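Local coordinates for protein Cdhr2 (Mus musculus, PDB 5CYX) that probably forms calcium-dependent adhesive complexes with CDHR5 on adjacent microvilli, using an extracellular region of cadherin repeats of which this chain holds the first three, at residues P216-R221 against D248-I253; I256-V261 against T303-N308; D97-I102 against A187-G192. All blocks are in the same frame, centred on the assembly; numbering follows the deposited sequence.

Interaction 1 (P216-R221 against D248-I253). With CA (calcium ion), chain F; CA (calcium ion), chain E.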
loop_
_atom_site.group_PDB
_atom_site.type_symbol
_atom_site.label_atom_id
_atom_site.label_comp_id
_atom_site.label_asym_id
_atom_site.label_seq_id
_atom_site.Cartn_x
_atom_site.Cartn_y
_atom_site.Cartn_z
ATOM N N PRO A 216 -20.444 9.791 15.258
ATOM C CA PRO A 216 -21.894 9.778 15.204
ATOM C C PRO A 216 -22.408 9.490 13.786
ATOM O O PRO A 216 -22.531 10.407 12.980
ATOM C CB PRO A 216 -22.279 11.164 15.685
ATOM C CG PRO A 216 -21.104 12.032 15.358
ATOM C CD PRO A 216 -19.899 11.149 15.479
ATOM N N ASP A 217 -22.652 8.212 13.500
ATOM C CA ASP A 217 -23.170 7.812 12.193
ATOM C C ASP A 217 -24.204 6.702 12.243
ATOM O O ASP A 217 -24.437 6.065 11.236
ATOM C CB ASP A 217 -22.003 7.355 11.308
ATOM C CG ASP A 217 -21.277 6.123 11.857
ATOM O OD1 ASP A 217 -21.492 5.658 13.018
ATOM O OD2 ASP A 217 -20.453 5.616 11.089
ATOM N N LEU A 218 -24.811 6.478 13.400
ATOM C CA LEU A 218 -25.903 5.555 13.525
ATOM C C LEU A 218 -27.059 6.330 14.116
ATOM O O LEU A 218 -26.897 7.127 15.085
ATOM C CB LEU A 218 -25.493 4.387 14.415
ATOM C CG LEU A 218 -24.391 3.483 13.865
ATOM C CD1 LEU A 218 -23.950 2.508 14.934
ATOM C CD2 LEU A 218 -24.913 2.705 12.654
ATOM N N ASP A 219 -28.239 6.105 13.549
ATOM C CA ASP A 219 -29.442 6.791 13.999
ATOM C C ASP A 219 -29.899 6.252 15.368
ATOM O O ASP A 219 -29.505 5.156 15.758
ATOM C CB ASP A 219 -30.573 6.660 12.951
ATOM C CG ASP A 219 -30.354 7.553 11.708
ATOM O OD1 ASP A 219 -29.523 8.495 11.741
ATOM O OD2 ASP A 219 -31.031 7.305 10.690
ATOM N N PRO A 220 -30.719 7.030 16.098
ATOM C CA PRO A 220 -31.337 6.549 17.342
ATOM C C PRO A 220 -32.415 5.495 17.131
ATOM O O PRO A 220 -33.052 5.487 16.087
ATOM C CB PRO A 220 -31.982 7.804 17.907
ATOM C CG PRO A 220 -32.314 8.597 16.699
ATOM C CD PRO A 220 -31.156 8.398 15.768
ATOM N N ARG A 221 -32.631 4.638 18.129
ATOM C CA ARG A 221 -33.661 3.578 18.076
ATOM C C ARG A 221 -34.581 3.583 19.286
ATOM O O ARG A 221 -34.125 3.582 20.432
ATOM C CB ARG A 221 -33.005 2.212 18.023
ATOM C CG ARG A 221 -32.441 1.870 16.673
ATOM C CD ARG A 221 -31.562 0.635 16.779
ATOM N NE ARG A 221 -31.698 -0.226 15.602
ATOM C CZ ARG A 221 -32.749 -1.010 15.319
ATOM N NH1 ARG A 221 -32.735 -1.728 14.200
ATOM N NH2 ARG A 221 -33.818 -1.074 16.119
ATOM N N ASP A 248 -29.484 6.699 21.390
ATOM C CA ASP A 248 -28.452 6.782 20.372
ATOM C C ASP A 248 -27.798 5.409 20.200
ATOM O O ASP A 248 -27.343 4.811 21.175
ATOM C CB ASP A 248 -27.441 7.832 20.809
ATOM C CG ASP A 248 -26.330 8.033 19.838
ATOM O OD1 ASP A 248 -26.403 7.484 18.723
ATOM O OD2 ASP A 248 -25.385 8.773 20.191
ATOM N N SER A 249 -27.765 4.907 18.954
ATOM C CA SER A 249 -27.129 3.623 18.667
ATOM C C SER A 249 -25.624 3.698 18.730
ATOM O O SER A 249 -24.960 2.676 18.841
ATOM C CB SER A 249 -27.593 3.082 17.297
ATOM O OG SER A 249 -28.978 2.964 17.308
ATOM N N ASP A 250 -25.056 4.920 18.684
ATOM C CA ASP A 250 -23.628 5.079 18.874
ATOM C C ASP A 250 -23.356 5.042 20.392
ATOM O O ASP A 250 -23.423 6.079 21.105
ATOM C CB ASP A 250 -23.095 6.374 18.221
ATOM C CG ASP A 250 -23.442 6.486 16.732
ATOM O OD1 ASP A 250 -22.811 5.828 15.940
ATOM O OD2 ASP A 250 -24.371 7.239 16.355
ATOM N N LYS A 251 -22.990 3.862 20.872
ATOM C CA LYS A 251 -22.866 3.583 22.313
ATOM C C LYS A 251 -21.602 4.190 22.925
ATOM O O LYS A 251 -21.508 4.273 24.111
ATOM C CB LYS A 251 -22.927 2.082 22.641
ATOM C CG LYS A 251 -24.139 1.349 22.085
ATOM C CD LYS A 251 -25.447 1.827 22.687
ATOM C CE LYS A 251 -26.611 1.064 22.079
ATOM N NZ LYS A 251 -27.906 1.746 22.333
ATOM N N GLY A 252 -20.641 4.578 22.111
ATOM C CA GLY A 252 -19.502 5.343 22.557
ATOM C C GLY A 252 -19.774 6.830 22.710
ATOM O O GLY A 252 -18.913 7.560 23.149
ATOM N N ILE A 253 -20.965 7.252 22.316
ATOM C CA ILE A 253 -21.389 8.617 22.295
ATOM C C ILE A 253 -22.568 8.827 23.216
ATOM O O ILE A 253 -22.493 9.687 24.070
ATOM C CB ILE A 253 -21.653 9.129 20.834
ATOM C CG1 ILE A 253 -20.327 9.186 20.060
ATOM C CG2 ILE A 253 -22.216 10.559 20.820
ATOM C CD1 ILE A 253 -20.450 9.241 18.527
HETATM CA CA CA F . -26.045 8.629 16.625
HETATM CA CA CA E . -20.659 5.300 15.199
HETATM O O HOH W 1 -24.366 9.883 17.982
HETATM O O HOH W 2 -20.469 2.941 14.998
HETATM O O HOH W 3 -25.552 9.972 14.520
#
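The carboxylates of Asp250 and Asp217 and the carbonyl of Leu218 meet around two calcium ions. Asp250 bridges the ions: OD1 lies 2.3 Å from one calcium and OD2 2.2 Å from the other. On the OD1 side, Asp217 OD1 binds the same calcium at 2.4 Å, with the two carboxylate planes turned 29° apart. Glu116, Asp214, Glu215 and a water complete that site. On the OD2 side, Leu218 O binds the other calcium at 2.3 Å. Asp248 OD1, Glu304 and two waters share this ion.

This is the calcium-binding linker between the second and third cadherin repeats. Asp248, Ser249 and Asp250 form the DXD motif of the third repeat.

Hydrogen bonds tie the same parts together. Leu218 N donates to the syn lone pair of Asp250 OD2 at 3.1 Å. Asp250 N bonds Asp248 OD1 from above its carboxylate plane, an Asx turn. Set anti to its carbonyl carbon (chi1 -58°), Ser249 OG reaches Asp219 O and donates to it at 2.7 Å, nearly in line with the carbonyl bond (163°). An alanine at Ser249 would probably leave Asp219 O without this donor and open a gap beside Arg221 CG and CD, which rest against OG.

The apolar Ile253 and Pro216 side chains cross at about a right angle, with Ile253 CD1 3.6 Å from Pro216 CD. Leu218 CB and CG pack on Asp250 OD1.

Interaction 2 (I256-V261 against T303-N308). With CA (calcium ion), chain F.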
loop_
_atom_site.group_PDB
_atom_site.type_symbol
_atom_site.label_atom_id
_atom_site.label_comp_id
_atom_site.label_asym_id
_atom_site.label_seq_id
_atom_site.Cartn_x
_atom_site.Cartn_y
_atom_site.Cartn_z
ATOM N N ILE A 256 -27.721 12.949 23.619
ATOM C CA ILE A 256 -29.069 13.195 24.088
ATOM C C ILE A 256 -30.083 13.169 22.917
ATOM O O ILE A 256 -29.758 13.571 21.793
ATOM C CB ILE A 256 -29.167 14.577 24.789
ATOM C CG1 ILE A 256 -28.260 14.608 26.044
ATOM C CG2 ILE A 256 -30.604 14.853 25.219
ATOM C CD1 ILE A 256 -28.204 15.963 26.734
ATOM N N VAL A 257 -31.309 12.728 23.195
ATOM C CA VAL A 257 -32.359 12.710 22.186
ATOM C C VAL A 257 -33.523 13.615 22.567
ATOM O O VAL A 257 -33.912 13.639 23.723
ATOM C CB VAL A 257 -32.874 11.264 21.962
ATOM C CG1 VAL A 257 -34.091 11.278 21.081
ATOM C CG2 VAL A 257 -31.780 10.424 21.361
ATOM N N THR A 258 -34.077 14.333 21.586
ATOM C CA THR A 258 -35.333 15.050 21.765
ATOM C C THR A 258 -36.394 14.472 20.858
ATOM O O THR A 258 -36.105 13.649 20.002
ATOM C CB THR A 258 -35.198 16.551 21.517
ATOM O OG1 THR A 258 -34.805 16.776 20.168
ATOM C CG2 THR A 258 -34.166 17.127 22.408
ATOM N N TYR A 259 -37.635 14.887 21.071
ATOM C CA TYR A 259 -38.791 14.253 20.437
ATOM C C TYR A 259 -39.695 15.349 19.928
ATOM O O TYR A 259 -39.705 16.429 20.456
ATOM C CB TYR A 259 -39.563 13.392 21.461
ATOM C CG TYR A 259 -38.679 12.375 22.168
ATOM C CD1 TYR A 259 -37.966 12.688 23.341
ATOM C CD2 TYR A 259 -38.545 11.118 21.663
ATOM C CE1 TYR A 259 -37.139 11.740 23.958
ATOM C CE2 TYR A 259 -37.736 10.187 22.264
ATOM C CZ TYR A 259 -37.053 10.469 23.400
ATOM O OH TYR A 259 -36.265 9.456 23.899
ATOM N N SER A 260 -40.444 15.069 18.880
ATOM C CA SER A 260 -41.538 15.937 18.426
ATOM C C SER A 260 -42.602 15.027 17.803
ATOM O O SER A 260 -42.297 13.934 17.387
ATOM C CB SER A 260 -41.037 16.962 17.406
ATOM O OG SER A 260 -40.353 16.303 16.340
ATOM N N VAL A 261 -43.843 15.484 17.837
ATOM C CA VAL A 261 -44.949 14.846 17.188
ATOM C C VAL A 261 -44.901 15.362 15.761
ATOM O O VAL A 261 -45.088 16.562 15.511
ATOM C CB VAL A 261 -46.289 15.198 17.841
ATOM C CG1 VAL A 261 -47.438 14.564 17.060
ATOM C CG2 VAL A 261 -46.290 14.699 19.270
ATOM N N THR A 303 -34.894 12.804 17.569
ATOM C CA THR A 303 -33.785 13.438 16.867
ATOM C C THR A 303 -32.648 13.641 17.874
ATOM O O THR A 303 -32.863 14.185 18.966
ATOM C CB THR A 303 -34.208 14.815 16.307
ATOM O OG1 THR A 303 -35.422 14.689 15.559
ATOM C CG2 THR A 303 -33.152 15.397 15.425
ATOM N N GLU A 304 -31.448 13.202 17.507
ATOM C CA GLU A 304 -30.264 13.435 18.306
ATOM C C GLU A 304 -29.986 14.922 18.337
ATOM O O GLU A 304 -30.368 15.654 17.436
ATOM C CB GLU A 304 -29.072 12.645 17.779
ATOM C CG GLU A 304 -29.271 11.146 17.971
ATOM C CD GLU A 304 -28.171 10.270 17.402
ATOM O OE1 GLU A 304 -27.061 10.739 17.140
ATOM O OE2 GLU A 304 -28.380 9.059 17.283
ATOM N N LYS A 305 -29.334 15.378 19.385
ATOM C CA LYS A 305 -29.120 16.808 19.542
ATOM C C LYS A 305 -28.034 17.319 18.627
ATOM O O LYS A 305 -28.123 18.427 18.145
ATOM C CB LYS A 305 -28.836 17.158 20.996
ATOM C CG LYS A 305 -30.107 17.126 21.844
ATOM C CD LYS A 305 -29.975 17.862 23.180
ATOM C CE LYS A 305 -30.031 19.369 23.032
ATOM N NZ LYS A 305 -29.792 20.024 24.354
ATOM N N ASN A 306 -27.019 16.508 18.379
ATOM C CA ASN A 306 -25.944 16.867 17.478
ATOM C C ASN A 306 -26.128 16.219 16.114
ATOM O O ASN A 306 -26.742 15.150 15.991
ATOM C CB ASN A 306 -24.601 16.463 18.081
ATOM C CG ASN A 306 -24.346 17.173 19.401
ATOM O OD1 ASN A 306 -24.632 16.650 20.479
ATOM N ND2 ASN A 306 -23.901 18.404 19.312
ATOM N N LEU A 307 -25.579 16.888 15.099
ATOM C CA LEU A 307 -25.657 16.413 13.726
ATOM C C LEU A 307 -24.705 15.258 13.577
ATOM O O LEU A 307 -23.711 15.176 14.276
ATOM C CB LEU A 307 -25.301 17.533 12.724
ATOM C CG LEU A 307 -26.187 18.797 12.763
ATOM C CD1 LEU A 307 -25.673 19.819 11.758
ATOM C CD2 LEU A 307 -27.656 18.498 12.518
ATOM N N ASN A 308 -25.005 14.379 12.644
ATOM C CA ASN A 308 -24.135 13.261 12.351
ATOM C C ASN A 308 -22.887 13.719 11.597
ATOM O O ASN A 308 -22.744 14.898 11.299
ATOM C CB ASN A 308 -24.923 12.120 11.674
ATOM C CG ASN A 308 -25.389 12.434 10.235
ATOM O OD1 ASN A 308 -24.900 13.338 9.548
ATOM N ND2 ASN A 308 -26.323 11.636 9.778
HETATM CA CA CA F . -26.045 8.629 16.625
HETATM O O HOH W 4 -37.686 15.133 16.948
HETATM O O HOH W 3 -25.552 9.972 14.520
HETATM O O HOH W 1 -24.366 9.883 17.982
#
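Thr258 and Thr303 face each other as a hydrogen-bonded antiparallel pair. Thr258 N donates to Thr303 O at 2.9 Å, and Thr303 N returns a bond to Thr258 O at 2.8 Å. One step on, Val257 and Glu304 form a non-hydrogen-bonded pair. Beyond it, Lys305 N donates to Ile256 O at 3.0 Å. Two CA-H...O contacts, from Glu304 CA to Ile256 O and from Val257 CA to Thr303 O, lie between these bonds.

Side-chain polar contacts are few. Thr258 OG1, set between its backbone N and carbonyl carbon (chi1 62°), makes a weak bond to Thr303 O at 3.5 Å. A water joins Ser260 OG and Thr303 OG1, so the two strands are also linked through solvent.

Apolar contact is made mostly by Ile256 and Lys305. Their side chains lie side by side and point the same way, with Ile256 CG2 3.7 Å from Lys305 CD. Thr258 CG2 meets the Lys305 chain at CG, crossing it at about a right angle.

Glu304 is the residue of this contact that binds metal. Its chain is extended beyond CG, and the carboxylate grips calcium with both oxygens, OE1 at 2.4 Å and OE2 at 2.5 Å.

The contact lies at the calcium-linker end of the third cadherin repeat, a beta sandwich. Strand 257-264 is the outermost strand of its sheet within this chain and runs antiparallel to 295-304, which has 315-324 on its other flank. Tyr259 crosses to the second sheet, touching Ile272 of strand 270-272 and bonding through OH to Ala246 N of strand 240-248.

Interaction 3 (D97-I102 against A187-G192). With CA (calcium ion), chain C; CA (calcium ion), chain D; CA (calcium ion), chain B.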
loop_
_atom_site.group_PDB
_atom_site.type_symbol
_atom_site.label_atom_id
_atom_site.label_comp_id
_atom_site.label_asym_id
_atom_site.label_seq_id
_atom_site.Cartn_x
_atom_site.Cartn_y
_atom_site.Cartn_z
ATOM N N ASP A 97 31.014 -10.056 7.027
ATOM C CA ASP A 97 29.763 -9.951 7.738
ATOM C C ASP A 97 29.062 -11.318 7.745
ATOM O O ASP A 97 29.065 -12.041 6.714
ATOM C CB ASP A 97 28.832 -8.896 7.077
ATOM C CG ASP A 97 27.630 -8.514 7.971
ATOM O OD1 ASP A 97 27.682 -8.707 9.219
ATOM O OD2 ASP A 97 26.601 -8.067 7.400
ATOM N N ARG A 98 28.507 -11.673 8.910
ATOM C CA ARG A 98 27.561 -12.843 8.984
ATOM C C ARG A 98 26.278 -12.404 9.739
ATOM O O ARG A 98 26.270 -11.351 10.478
ATOM C CB ARG A 98 28.237 -14.018 9.648
ATOM C CG ARG A 98 29.392 -14.616 8.861
ATOM C CD ARG A 98 28.856 -15.575 7.832
ATOM N NE ARG A 98 29.893 -16.135 6.981
ATOM C CZ ARG A 98 30.387 -15.583 5.888
ATOM N NH1 ARG A 98 31.304 -16.229 5.196
ATOM N NH2 ARG A 98 29.995 -14.392 5.462
ATOM N N ASN A 99 25.188 -13.138 9.534
ATOM C CA ASN A 99 23.925 -12.768 10.134
ATOM C C ASN A 99 23.845 -13.160 11.627
ATOM O O ASN A 99 23.156 -14.150 11.988
ATOM C CB ASN A 99 22.763 -13.337 9.365
ATOM C CG ASN A 99 21.472 -12.707 9.721
ATOM O OD1 ASN A 99 21.426 -11.709 10.439
ATOM N ND2 ASN A 99 20.409 -13.293 9.259
ATOM N N ASP A 100 24.538 -12.378 12.464
ATOM C CA ASP A 100 24.531 -12.572 13.921
ATOM C C ASP A 100 23.757 -11.464 14.617
ATOM O O ASP A 100 23.786 -11.422 15.822
ATOM C CB ASP A 100 25.976 -12.594 14.483
ATOM C CG ASP A 100 26.782 -11.288 14.112
ATOM O OD1 ASP A 100 26.359 -10.506 13.241
ATOM O OD2 ASP A 100 27.809 -11.008 14.727
ATOM N N ASN A 101 23.119 -10.516 13.903
ATOM C CA ASN A 101 22.256 -9.572 14.659
ATOM C C ASN A 101 20.783 -9.752 14.330
ATOM O O ASN A 101 20.466 -10.230 13.232
ATOM C CB ASN A 101 22.681 -8.129 14.480
ATOM C CG ASN A 101 23.950 -7.809 15.218
ATOM O OD1 ASN A 101 23.940 -7.623 16.447
ATOM N ND2 ASN A 101 25.043 -7.749 14.505
ATOM N N ILE A 102 19.923 -9.440 15.324
ATOM C CA ILE A 102 18.464 -9.428 15.137
ATOM C C ILE A 102 17.857 -8.015 14.926
ATOM O O ILE A 102 18.437 -6.994 15.364
ATOM C CB ILE A 102 17.675 -10.103 16.265
ATOM C CG1 ILE A 102 17.842 -9.353 17.617
ATOM C CG2 ILE A 102 18.130 -11.549 16.486
ATOM C CD1 ILE A 102 16.957 -9.928 18.708
ATOM N N ALA A 187 9.485 -8.651 13.364
ATOM C CA ALA A 187 10.331 -8.193 12.292
ATOM C C ALA A 187 11.399 -9.249 12.120
ATOM O O ALA A 187 11.964 -9.676 13.113
ATOM C CB ALA A 187 10.946 -6.816 12.630
ATOM N N CYS A 188 11.629 -9.691 10.883
ATOM C CA CYS A 188 12.751 -10.564 10.567
ATOM C C CYS A 188 13.661 -9.889 9.557
ATOM O O CYS A 188 13.258 -8.947 8.870
ATOM C CB CYS A 188 12.281 -11.915 10.015
ATOM S SG CYS A 188 11.063 -12.725 11.087
ATOM N N ASP A 189 14.891 -10.359 9.466
ATOM C CA ASP A 189 15.727 -9.917 8.397
ATOM C C ASP A 189 15.376 -10.804 7.173
ATOM O O ASP A 189 14.531 -11.736 7.252
ATOM C CB ASP A 189 17.220 -9.888 8.782
ATOM C CG ASP A 189 17.742 -11.213 9.273
ATOM O OD1 ASP A 189 17.287 -12.248 8.765
ATOM O OD2 ASP A 189 18.597 -11.224 10.207
ATOM N N SER A 190 16.070 -10.557 6.093
ATOM C CA SER A 190 15.803 -11.199 4.809
ATOM C C SER A 190 16.833 -12.337 4.582
ATOM O O SER A 190 17.024 -12.806 3.495
ATOM C CB SER A 190 15.858 -10.143 3.689
ATOM O OG SER A 190 14.993 -9.036 3.941
ATOM N N GLY A 191 17.483 -12.806 5.652
ATOM C CA GLY A 191 18.394 -13.925 5.579
ATOM C C GLY A 191 19.803 -13.544 5.189
ATOM O O GLY A 191 20.097 -12.418 4.702
ATOM N N GLY A 192 20.657 -14.525 5.391
ATOM C CA GLY A 192 22.112 -14.436 5.285
ATOM C C GLY A 192 22.677 -15.794 5.748
ATOM O O GLY A 192 22.011 -16.831 5.630
HETATM CA CA CA C . 27.025 -9.220 11.382
HETATM CA CA CA D . 20.421 -9.691 10.966
HETATM CA CA CA B . 29.022 -9.202 14.863
HETATM O O HOH W 5 27.409 -8.537 16.600
#
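Asp189, on strand 180-189, and Asn99 meet tip to tip beside a calcium ion. Along the strand, Cys188 comes first and is joined by a disulfide to Cys202. At Asp189 itself, OD2 binds the calcium at 2.5 Å, and Asn99 OD1 binds the same ion at 2.3 Å. Asn99 CG lies anti to the backbone N (chi1 -165°), which carries the amide toward Asp189. The amide also donates: Asn99 ND2 bonds Asp189 OD2 at 2.9 Å, with a weak second bond to OD1. Asp189 OD2 lies in the amide plane of Asn99 but is met from above its own carboxylate plane; the two planes are 53° apart.

Asn99 belongs to the DXNDN linker motif of cadherins, here Asp97 to Asn101, between the first and second repeats. Asn101 O binds the same calcium as Asn99 at 2.3 Å, and Asp131, Asp133 and Ala137 of the second repeat also bind it. Asp97 OD1, Arg98 O and Asp100 OD1 serve a second ion, and Asp100 OD2 a third.

Past Ser190, Gly191 N donates to Asp189 OD1 at 3.2 Å, again from above the carboxylate plane. This Asx turn steadies the carboxylate that faces Asn99. The chain then runs on beside the linker. Gly192 passes close to Asn99, and a side chain there would be tight against Asn99 CB. The next residue, Ile193, is joined to Asn99 by a backbone hydrogen bond.

Overall arrangement
Along the chain the contacts come in series: interaction 3, then 1, then 2. Interaction 3 lies at the calcium linker between the first and second cadherin repeats. Interactions 1 and 2 lie at the next linker, on the opposite side of the chain's centre. Interaction 1 joins the linker before strand 220-222 to the loop after strand 240-248, two strands of one sheet of the third repeat. Interaction 2 pairs 257-264 with 295-304 in the other sheet. Their centres are 11 Å apart, and they share one calcium and two waters. Interaction 3 is about 50 Å, centre to centre, from interaction 1. Such clusters are expected to stiffen the junctions of this elongated adhesion molecule.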